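Local coordinates for acyl-CoA dehydrogenase (Geobacillus kaustophilus, PDB 2PG0), which catalyses the FAD-dependent dehydrogenation of acyl-CoA thioesters, introducing a double bond between the alpha and beta carbons of the acyl chain, at the interface of chains A and B and the interface of chains A and C. Coordinates in Å, arbitrary orientation; residue numbers count along the deposited sequence, not the author numbering. Chains: chain A/B/C, Acyl-CoA dehydrogenase.

Contact 1: the interface of chains A and B. Residues chain A 324, 327-328, 376, 379-380, 383; chain B 292-293, 295-296, 299.
B:Thr296, with B:Ala292, B:Glu293, B:Ala295 and B:Ala299, forms one stripe of helix 285-313, which crosses A:Met324 and A:Trp327 of helix 319-343 and A:Lys376 and A:Ile379 of helix 372-382 at nearly a right angle to both helices. The indole of A:Trp327 points its N-H edge at B:Thr296, and NE1 donates to the hydroxyl OG1 at 3.0 Å, close to the ring plane and fairly straight (154° at the hydrogen). That hydroxyl lies beside its own backbone N (chi1 -60°), from where it donates to the carbonyl O of B:Ala292 at 2.8 Å; a threonine can thus accept from the ring N-H and donate to its own helix. Its methyl CG2 rests near the indole, 3.7 Å from A:Trp327 CZ2. The indole is held flat between A:Trp328 CB, over the centre of one face, and A:Lys376 CE, toward the rim of the other. The extended A:Lys376 carries NZ past this ring to B:Glu293 OE2, a 2.7 Å salt bridge reached from above the carboxylate plane. On the opposite flank the flexible thioether of A:Met324 runs alongside B:Thr296, the two side chains pointing opposite ways, with SD 3.6 Å from B:Ala299 CB. Small alanines suit this stripe: A:Ile379 CG2 packs on B:Ala292 CB at 3.8 Å. Repeated by two-fold symmetry, the patch joins C-terminal helical regions and probably helps hold together the tetramer typical of the family.

Contact 2: the interface of chains A and C. Residues chain A 131-132, 159-160; chain C 346-347, 350.
Two conserved segments of the acyl-CoA dehydrogenase family meet here: the Met-Thr-Glu-Pro loop of chain A, with A:Glu131 and A:Pro132 beside the end of strand 151-159, and the Gly-Gly turn of chain C, where C:Gly346 and C:Tyr347 belong to the 3-10 helix 345-349. A:Phe160 meets C:Tyr347 edge to face. Its tip, CZ, stands 3.5 Å above the centre of the tyrosine ring, and the two planes are turned 67° apart, a geometry that brings ring C-H groups onto the pi face. A:Phe160 CZ also touches the backbone of C:Gly346, 3.8 Å from its CA, where the lack of a side chain lets the ring come close. C:Met350 comes at the rim of the phenylalanine. Its chain is bent (chi2 -59°), which brings SD to the ring edge, nearly in plane, while CG lies 3.6 Å from A:Phe160 CE1. Over one face of that ring sits the hydroxyl OG1 of A:Thr159, placed there with OG1 anti to the backbone N (chi1 -174°).

Tyrosine adds a polar tip to its aromatic face. C:Tyr347 OH lies 3.0 Å from A:Pro132 O, close enough for a hydrogen bond, which the phenol would have to donate; its short contact to water 1 may compete for that proton. Water 1 lies 2.6 Å from C:Tyr347 OH and bridges it to the carbonyl O of A:Glu131. Water 2, at the edge of the tyrosine ring, connects C:Tyr347 OH to A:Thr159 OG1, which is 3.0 Å from the water. The phenol oxygen is therefore gripped from several directions, which should fix the tilt of its ring.

In the fold, A:Phe160 follows the last residue of a strand in the middle domain, close in sequence to the FAD-binding A:Thr162, while C:Gly346 is itself an FAD-binding residue of the C-terminal helical domain. The contact thus packs FAD-binding segments of two subunits together.

Contact 1: the interface of chains A and B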
# COMPACT_ATOMS: atom_id res chain seq x y z
N MET A 324 -7.52 -10.69 -14.48
CA MET A 324 -7.81 -9.74 -13.39
C MET A 324 -8.15 -10.48 -12.09
O MET A 324 -7.56 -10.22 -11.04
CB MET A 324 -9.00 -8.84 -13.79
CG MET A 324 -8.65 -7.74 -14.80
SD MET A 324 -10.07 -6.74 -15.29
CE MET A 324 -9.21 -5.47 -16.24
N TRP A 327 -4.92 -12.53 -10.57
CA TRP A 327 -3.87 -11.80 -9.88
C TRP A 327 -4.39 -11.04 -8.66
O TRP A 327 -3.78 -11.09 -7.60
CB TRP A 327 -3.04 -10.90 -10.83
CG TRP A 327 -3.55 -9.50 -11.05
CD1 TRP A 327 -4.25 -9.05 -12.13
CD2 TRP A 327 -3.36 -8.37 -10.19
NE1 TRP A 327 -4.54 -7.71 -11.98
CE2 TRP A 327 -4.01 -7.27 -10.80
CE3 TRP A 327 -2.73 -8.19 -8.95
CZ2 TRP A 327 -4.03 -6.00 -10.21
CZ3 TRP A 327 -2.76 -6.92 -8.36
CH2 TRP A 327 -3.41 -5.84 -9.00
N TRP A 328 -5.52 -10.36 -8.82
CA TRP A 328 -6.00 -9.50 -7.74
C TRP A 328 -6.47 -10.30 -6.52
O TRP A 328 -6.15 -9.93 -5.39
CB TRP A 328 -7.11 -8.55 -8.22
CG TRP A 328 -7.39 -7.49 -7.21
CD1 TRP A 328 -6.78 -6.26 -7.12
CD2 TRP A 328 -8.32 -7.56 -6.13
NE1 TRP A 328 -7.30 -5.56 -6.05
CE2 TRP A 328 -8.25 -6.33 -5.43
CE3 TRP A 328 -9.24 -8.53 -5.70
CZ2 TRP A 328 -9.05 -6.05 -4.31
CZ3 TRP A 328 -10.03 -8.26 -4.59
CH2 TRP A 328 -9.93 -7.03 -3.91
N LYS A 376 -0.73 -9.48 -15.42
CA LYS A 376 -0.68 -8.05 -15.77
C LYS A 376 -0.22 -7.82 -17.22
O LYS A 376 -0.69 -6.91 -17.89
CB LYS A 376 0.17 -7.30 -14.76
CG LYS A 376 -0.45 -7.29 -13.36
CD LYS A 376 0.46 -6.63 -12.33
CE LYS A 376 -0.06 -6.86 -10.92
NZ LYS A 376 0.87 -6.30 -9.90
N ILE A 379 -3.25 -8.54 -19.36
CA ILE A 379 -4.20 -7.43 -19.25
C ILE A 379 -3.75 -6.24 -20.11
O ILE A 379 -4.55 -5.68 -20.86
CB ILE A 379 -4.44 -7.00 -17.78
CG1 ILE A 379 -5.14 -8.13 -17.00
CG2 ILE A 379 -5.28 -5.70 -17.70
CD1 ILE A 379 -4.97 -8.02 -15.47
N ALA A 380 -2.48 -5.87 -20.00
CA ALA A 380 -1.92 -4.74 -20.75
C ALA A 380 -2.07 -4.97 -22.26
O ALA A 380 -2.41 -4.05 -23.00
CB ALA A 380 -0.47 -4.52 -20.38
N LEU A 383 -5.52 -4.29 -23.25
CA LEU A 383 -5.84 -2.86 -23.18
C LEU A 383 -5.43 -2.10 -24.43
O LEU A 383 -5.82 -0.94 -24.60
CB LEU A 383 -5.17 -2.20 -21.96
CG LEU A 383 -5.75 -2.45 -20.57
CD1 LEU A 383 -4.77 -1.92 -19.52
CD2 LEU A 383 -7.12 -1.78 -20.42
N ALA B 292 -2.61 -1.58 -16.15
CA ALA B 292 -3.25 -2.88 -15.93
C ALA B 292 -3.84 -2.96 -14.52
O ALA B 292 -4.96 -3.45 -14.33
CB ALA B 292 -2.27 -4.01 -16.17
N GLU B 293 -3.09 -2.45 -13.54
CA GLU B 293 -3.56 -2.44 -12.15
C GLU B 293 -4.74 -1.50 -11.96
O GLU B 293 -5.72 -1.86 -11.29
CB GLU B 293 -2.42 -2.11 -11.17
CG GLU B 293 -1.36 -3.22 -11.07
CD GLU B 293 -0.28 -2.94 -10.02
OE1 GLU B 293 -0.47 -2.06 -9.15
OE2 GLU B 293 0.76 -3.64 -10.06
N ALA B 295 -6.85 -0.61 -14.34
CA ALA B 295 -7.94 -1.27 -15.07
C ALA B 295 -8.61 -2.36 -14.23
O ALA B 295 -9.83 -2.49 -14.23
CB ALA B 295 -7.41 -1.87 -16.38
N THR B 296 -7.79 -3.14 -13.52
CA THR B 296 -8.27 -4.22 -12.66
C THR B 296 -9.15 -3.67 -11.53
O THR B 296 -10.27 -4.13 -11.31
CB THR B 296 -7.09 -5.04 -12.07
OG1 THR B 296 -6.34 -5.62 -13.14
CG2 THR B 296 -7.59 -6.16 -11.16
N ALA B 299 -12.41 -2.36 -12.79
CA ALA B 299 -13.29 -3.48 -13.12
C ALA B 299 -13.96 -4.03 -11.86
O ALA B 299 -15.17 -4.33 -11.85
CB ALA B 299 -12.49 -4.58 -13.84

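Contact 2: the interface of chains A and C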
# COMPACT_ATOMS: atom_id res chain seq x y z
N GLU A 131 9.26 -26.41 -17.19
CA GLU A 131 10.56 -27.07 -17.22
C GLU A 131 11.56 -26.28 -16.37
O GLU A 131 11.30 -25.12 -16.04
CB GLU A 131 11.05 -27.16 -18.67
CG GLU A 131 10.08 -27.91 -19.60
CD GLU A 131 10.64 -28.14 -20.98
OE1 GLU A 131 11.72 -27.59 -21.29
OE2 GLU A 131 9.99 -28.85 -21.78
N PRO A 132 12.70 -26.90 -15.98
CA PRO A 132 13.69 -26.15 -15.20
C PRO A 132 14.04 -24.80 -15.84
O PRO A 132 14.16 -23.81 -15.12
CB PRO A 132 14.90 -27.08 -15.19
CG PRO A 132 14.27 -28.45 -15.24
CD PRO A 132 13.13 -28.30 -16.19
N THR A 159 8.92 -29.85 -14.36
CA THR A 159 9.16 -29.49 -12.98
C THR A 159 7.89 -28.93 -12.33
O THR A 159 7.02 -28.39 -13.02
CB THR A 159 10.34 -28.50 -12.87
OG1 THR A 159 10.66 -28.24 -11.49
CG2 THR A 159 10.00 -27.20 -13.54
N PHE A 160 7.80 -29.07 -11.00
CA PHE A 160 6.65 -28.62 -10.21
C PHE A 160 5.31 -29.26 -10.62
O PHE A 160 4.28 -28.59 -10.64
CB PHE A 160 6.47 -27.10 -10.28
CG PHE A 160 7.71 -26.30 -10.01
CD1 PHE A 160 8.41 -26.44 -8.82
CD2 PHE A 160 8.14 -25.35 -10.93
CE1 PHE A 160 9.56 -25.68 -8.56
CE2 PHE A 160 9.28 -24.58 -10.69
CZ PHE A 160 9.98 -24.75 -9.50
N GLY C 346 8.41 -20.32 -8.98
CA GLY C 346 8.21 -21.57 -8.24
C GLY C 346 9.33 -21.93 -7.27
O GLY C 346 9.08 -22.52 -6.22
N TYR C 347 10.56 -21.56 -7.62
CA TYR C 347 11.73 -21.85 -6.80
C TYR C 347 11.68 -21.18 -5.43
O TYR C 347 12.20 -21.72 -4.47
CB TYR C 347 13.01 -21.52 -7.58
CG TYR C 347 13.01 -22.26 -8.90
CD1 TYR C 347 13.44 -23.58 -8.97
CD2 TYR C 347 12.51 -21.65 -10.06
CE1 TYR C 347 13.41 -24.28 -10.17
CE2 TYR C 347 12.47 -22.34 -11.27
CZ TYR C 347 12.92 -23.66 -11.31
OH TYR C 347 12.88 -24.35 -12.50
N MET C 350 10.21 -23.54 -2.89
CA MET C 350 10.93 -24.80 -2.71
C MET C 350 11.90 -24.70 -1.53
O MET C 350 12.68 -23.75 -1.44
CB MET C 350 11.71 -25.13 -3.99
CG MET C 350 10.85 -25.44 -5.21
SD MET C 350 9.69 -26.85 -5.02
CE MET C 350 8.13 -25.99 -5.12
O HOH W 1 11.16 -23.29 -14.13
O HOH W 2 13.45 -27.32 -11.89

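The C-alpha centres of contact 1 and contact 2 lie about 26 Å apart, and the two share no residues. Chain A takes part in both, meeting chain B through its C-terminal helices and chain C through a loop and a strand end of its middle domain. They are nevertheless related within each subunit: helix 319-343, used in contact 1, ends just ahead of the 3-10 helix 345-349 used in contact 2. Because both interfaces are two-fold symmetric, every chain can play all four roles. Contact 2 lies in the dimer built around the FAD sites, and contact 1 probably joins such dimers into the four-chain assembly.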